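Local coordinates for protein succinylglutamate desuccinylase/aspartoacylase (Shewanella frigidimarina, PDB 3LWU) that is a zinc-binding protein of the succinylglutamate desuccinylase/aspartoacylase family, probably a metal-dependent hydrolase of as yet unestablished substrate, at residues C198-I208 and F214-P223. Residues are numbered along the deposited sequence; the frame is centred on the assembly and turned at random.
Sequences CKHLYCPEYDI and FSIPYTLIIP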
loop_
_atom_site.group_PDB
_atom_site.type_symbol
_atom_site.label_atom_id
_atom_site.label_comp_id
_atom_site.label_asym_id
_atom_site.label_seq_id
_atom_site.Cartn_x
_atom_site.Cartn_y
_atom_site.Cartn_z
ATOM N N CYS A 198 11.258 -21.319 10.402
ATOM C CA CYS A 198 12.169 -21.874 11.394
ATOM C C CYS A 198 13.566 -21.260 11.141
ATOM O O CYS A 198 13.742 -20.481 10.167
ATOM C CB CYS A 198 12.220 -23.409 11.281
ATOM S SG CYS A 198 13.093 -24.051 9.795
ATOM N N LYS A 199 14.548 -21.603 11.969
ATOM C CA LYS A 199 15.865 -21.013 11.834
ATOM C C LYS A 199 16.591 -21.740 10.738
ATOM O O LYS A 199 16.597 -22.965 10.712
ATOM C CB LYS A 199 16.664 -21.095 13.130
ATOM C CG LYS A 199 16.090 -20.265 14.286
ATOM C CD LYS A 199 16.914 -20.414 15.539
ATOM C CE LYS A 199 16.189 -19.866 16.747
ATOM N NZ LYS A 199 17.087 -19.775 17.913
ATOM N N HIS A 200 17.187 -20.990 9.816
ATOM C CA HIS A 200 18.016 -21.595 8.798
ATOM C C HIS A 200 19.170 -20.677 8.387
ATOM O O HIS A 200 19.186 -19.547 8.756
ATOM C CB HIS A 200 17.157 -22.078 7.600
ATOM C CG HIS A 200 16.321 -21.019 6.940
ATOM N ND1 HIS A 200 15.206 -20.462 7.529
ATOM C CD2 HIS A 200 16.397 -20.474 5.696
ATOM C CE1 HIS A 200 14.661 -19.580 6.707
ATOM N NE2 HIS A 200 15.352 -19.580 5.572
ATOM N N LEU A 201 20.137 -21.175 7.640
ATOM C CA LEU A 201 21.335 -20.422 7.303
ATOM C C LEU A 201 21.697 -20.558 5.812
ATOM O O LEU A 201 21.523 -21.593 5.231
ATOM C CB LEU A 201 22.488 -20.991 8.139
ATOM C CG LEU A 201 23.955 -20.646 7.889
ATOM C CD1 LEU A 201 24.159 -19.190 8.225
ATOM C CD2 LEU A 201 24.846 -21.507 8.738
ATOM N N TYR A 202 22.192 -19.499 5.205
ATOM C CA TYR A 202 22.719 -19.564 3.854
ATOM C C TYR A 202 24.228 -19.547 3.995
ATOM O O TYR A 202 24.775 -18.599 4.564
ATOM C CB TYR A 202 22.291 -18.350 3.068
ATOM C CG TYR A 202 20.902 -18.425 2.512
ATOM C CD1 TYR A 202 19.818 -17.973 3.246
ATOM C CD2 TYR A 202 20.658 -18.930 1.243
ATOM C CE1 TYR A 202 18.548 -18.004 2.749
ATOM C CE2 TYR A 202 19.355 -18.975 0.736
ATOM C CZ TYR A 202 18.313 -18.519 1.516
ATOM O OH TYR A 202 17.021 -18.530 1.054
ATOM N N CYS A 203 24.894 -20.572 3.489
ATOM C CA CYS A 203 26.345 -20.757 3.687
ATOM C C CYS A 203 27.010 -21.125 2.386
ATOM O O CYS A 203 26.652 -22.124 1.786
ATOM C CB CYS A 203 26.548 -21.890 4.678
ATOM S SG CYS A 203 28.231 -22.225 5.201
ATOM N N PRO A 204 27.993 -20.342 1.930
ATOM C CA PRO A 204 28.679 -20.829 0.734
ATOM C C PRO A 204 29.381 -22.181 0.891
ATOM O O PRO A 204 29.827 -22.567 1.983
ATOM C CB PRO A 204 29.703 -19.732 0.439
ATOM C CG PRO A 204 29.814 -18.939 1.690
ATOM C CD PRO A 204 28.494 -19.020 2.348
ATOM N N GLU A 205 29.459 -22.880 -0.238
ATOM C CA GLU A 205 30.008 -24.223 -0.336
ATOM C C GLU A 205 31.377 -24.302 0.331
ATOM O O GLU A 205 31.647 -25.240 1.103
ATOM C CB GLU A 205 30.131 -24.600 -1.834
ATOM C CG GLU A 205 29.651 -26.004 -2.291
ATOM C CD GLU A 205 29.135 -26.016 -3.779
ATOM O OE1 GLU A 205 27.949 -25.643 -4.093
ATOM O OE2 GLU A 205 29.955 -26.405 -4.636
ATOM N N TYR A 206 32.234 -23.319 0.041
ATOM C CA TYR A 206 33.603 -23.348 0.553
ATOM C C TYR A 206 33.697 -23.245 2.070
ATOM O O TYR A 206 34.745 -23.519 2.622
ATOM C CB TYR A 206 34.503 -22.271 -0.097
ATOM C CG TYR A 206 34.236 -20.846 0.362
ATOM C CD1 TYR A 206 34.835 -20.323 1.530
ATOM C CD2 TYR A 206 33.388 -19.997 -0.379
ATOM C CE1 TYR A 206 34.559 -18.967 1.945
ATOM C CE2 TYR A 206 33.138 -18.668 -0.000
ATOM C CZ TYR A 206 33.704 -18.149 1.150
ATOM O OH TYR A 206 33.400 -16.842 1.503
ATOM N N ASP A 207 32.619 -22.870 2.739
ATOM C CA ASP A 207 32.656 -22.566 4.170
ATOM C C ASP A 207 31.653 -23.391 4.953
ATOM O O ASP A 207 31.228 -23.009 6.025
ATOM C CB ASP A 207 32.375 -21.082 4.377
ATOM C CG ASP A 207 33.270 -20.454 5.439
ATOM O OD1 ASP A 207 33.992 -21.182 6.203
ATOM O OD2 ASP A 207 33.271 -19.206 5.497
ATOM N N ILE A 208 31.312 -24.560 4.429
ATOM C CA ILE A 208 30.304 -25.401 5.040
ATOM C C ILE A 208 30.710 -25.787 6.464
ATOM O O ILE A 208 29.862 -25.914 7.342
ATOM C CB ILE A 208 30.002 -26.644 4.143
ATOM C CG1 ILE A 208 28.716 -27.334 4.605
ATOM C CG2 ILE A 208 31.199 -27.622 4.094
ATOM C CD1 ILE A 208 27.456 -26.355 4.715
ATOM N N PHE A 214 27.122 -22.201 14.400
ATOM C CA PHE A 214 25.910 -21.475 14.642
ATOM C C PHE A 214 24.888 -22.410 15.245
ATOM O O PHE A 214 25.069 -23.635 15.201
ATOM C CB PHE A 214 25.397 -20.836 13.355
ATOM C CG PHE A 214 26.351 -19.850 12.755
ATOM C CD1 PHE A 214 26.469 -18.592 13.276
ATOM C CD2 PHE A 214 27.152 -20.198 11.674
ATOM C CE1 PHE A 214 27.357 -17.660 12.723
ATOM C CE2 PHE A 214 28.040 -19.273 11.125
ATOM C CZ PHE A 214 28.124 -18.011 11.640
ATOM N N SER A 215 23.844 -21.842 15.856
ATOM C CA SER A 215 22.807 -22.651 16.526
ATOM C C SER A 215 21.623 -22.768 15.572
ATOM O O SER A 215 20.525 -22.318 15.859
ATOM C CB SER A 215 22.396 -21.996 17.838
ATOM O OG SER A 215 23.494 -21.900 18.733
ATOM N N ILE A 216 21.883 -23.327 14.392
ATOM C CA ILE A 216 20.924 -23.282 13.301
ATOM C C ILE A 216 20.712 -24.685 12.740
ATOM O O ILE A 216 21.643 -25.296 12.208
ATOM C CB ILE A 216 21.354 -22.274 12.217
ATOM C CG1 ILE A 216 21.300 -20.850 12.794
ATOM C CG2 ILE A 216 20.384 -22.335 11.010
ATOM C CD1 ILE A 216 21.731 -19.756 11.869
ATOM N N PRO A 217 19.484 -25.218 12.868
ATOM C CA PRO A 217 19.294 -26.610 12.455
ATOM C C PRO A 217 19.439 -26.865 10.952
ATOM O O PRO A 217 19.909 -27.930 10.574
ATOM C CB PRO A 217 17.874 -26.928 12.922
ATOM C CG PRO A 217 17.573 -25.899 13.957
ATOM C CD PRO A 217 18.270 -24.677 13.502
ATOM N N TYR A 218 19.069 -25.913 10.108
ATOM C CA TYR A 218 19.072 -26.141 8.678
ATOM C C TYR A 218 19.895 -25.114 7.928
ATOM O O TYR A 218 19.655 -23.915 8.029
ATOM C CB TYR A 218 17.625 -26.200 8.123
ATOM C CG TYR A 218 16.816 -27.279 8.760
ATOM C CD1 TYR A 218 16.976 -28.593 8.368
ATOM C CD2 TYR A 218 15.926 -27.007 9.801
ATOM C CE1 TYR A 218 16.273 -29.611 8.971
ATOM C CE2 TYR A 218 15.231 -28.058 10.441
ATOM C CZ TYR A 218 15.411 -29.331 10.010
ATOM O OH TYR A 218 14.739 -30.391 10.580
ATOM N N THR A 219 20.826 -25.621 7.123
ATOM C CA THR A 219 21.720 -24.829 6.291
ATOM C C THR A 219 21.525 -25.114 4.787
ATOM O O THR A 219 21.504 -26.265 4.354
ATOM C CB THR A 219 23.189 -25.178 6.613
ATOM O OG1 THR A 219 23.444 -24.893 7.986
ATOM C CG2 THR A 219 24.156 -24.387 5.731
ATOM N N LEU A 220 21.417 -24.043 4.012
ATOM C CA LEU A 220 21.417 -24.099 2.562
ATOM C C LEU A 220 22.837 -23.825 2.053
ATOM O O LEU A 220 23.430 -22.796 2.374
ATOM C CB LEU A 220 20.461 -23.048 1.998
ATOM C CG LEU A 220 19.017 -23.369 2.359
ATOM C CD1 LEU A 220 18.155 -22.124 2.442
ATOM C CD2 LEU A 220 18.461 -24.374 1.396
ATOM N N ILE A 221 23.368 -24.739 1.262
ATOM C CA ILE A 221 24.721 -24.638 0.762
ATOM C C ILE A 221 24.636 -23.976 -0.573
ATOM O O ILE A 221 24.082 -24.545 -1.490
ATOM C CB ILE A 221 25.384 -26.034 0.613
ATOM C CG1 ILE A 221 25.269 -26.806 1.935
ATOM C CG2 ILE A 221 26.820 -25.873 0.222
ATOM C CD1 ILE A 221 25.756 -28.256 1.886
ATOM N N ILE A 222 25.172 -22.769 -0.688
ATOM C CA ILE A 222 25.039 -21.988 -1.906
ATOM C C ILE A 222 26.341 -22.005 -2.753
ATOM O O ILE A 222 27.438 -22.123 -2.219
ATOM C CB ILE A 222 24.539 -20.560 -1.605
ATOM C CG1 ILE A 222 25.596 -19.706 -0.912
ATOM C CG2 ILE A 222 23.277 -20.617 -0.709
ATOM C CD1 ILE A 222 25.111 -18.289 -0.567
ATOM N N PRO A 223 26.208 -21.933 -4.085
ATOM C CA PRO A 223 27.382 -21.891 -4.955
ATOM C C PRO A 223 27.978 -20.481 -5.079
ATOM O O PRO A 223 27.531 -19.531 -4.410
ATOM C CB PRO A 223 26.808 -22.338 -6.307
ATOM C CG PRO A 223 25.426 -21.739 -6.311
ATOM C CD PRO A 223 24.952 -21.828 -4.866
HETATM O O HOH W 1 18.693 -22.123 17.960
HETATM O O HOH W 2 24.969 -25.209 -3.713
#
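Leu220 lies alongside Tyr202, both pointing the same way from neighbouring parallel strands, and lays its CD1 methyl over one face of the phenol ring in a CH-pi contact, 4.0 Å from the centroid and shifted toward the rim. The Ile222 side chain crosses that of Tyr202 at about a right angle and sets CG2 at the ring edge, in its plane, 3.7 Å from Tyr202 CD2. Methyl contacts at face and edge thus brace the phenol. On the sheet face that carries Tyr202, Leu220 and Ile222, His200 has CG between its backbone N and carbonyl carbon (chi1 57°); turned this way, ND1 donates to Cys198 O at 3.0 Å. That acceptor lies in the imidazole plane, which helps fix the ring's rotation, while NE2 hydrogen-bonds to an unidentified molecule, probably from the crystallisation liquor.

The opposite face carries Leu201, Cys203, Thr219 and Ile221, packed with Phe214, Ile216 and Ile208 of the flanking loops. CD2 of Leu201 reaches Phe214 CD2 at 4.0 Å, the two side chains crossing nearly perpendicularly, and Leu201 CB packs on Ile216 CG2. Farther along, Ile208 swings CD1 onto Ile221 CG1 (3.6 Å), and Thr219 CG2 touches Cys203 CB.

Between these layers the backbones alternate bonds: Leu201 N to Tyr218 O, Leu220 N to Leu201 O, Cys203 N to Leu220 O, then Ile222 N to Cys203 O. Glu205 N closes the ladder on Ile222 O at 2.9 Å. At the other end a water links Lys199 NZ to Ser215 O, the ammonium also forming salt bridges with Asp273 and Asp277.

Strand 257-263 pairs antiparallel with 196-204, placing this parallel pair in the M14-like, probably hydrolytic catalytic domain, with Tyr202 about 7 Å, side chain to side chain, from the zinc ligand His192.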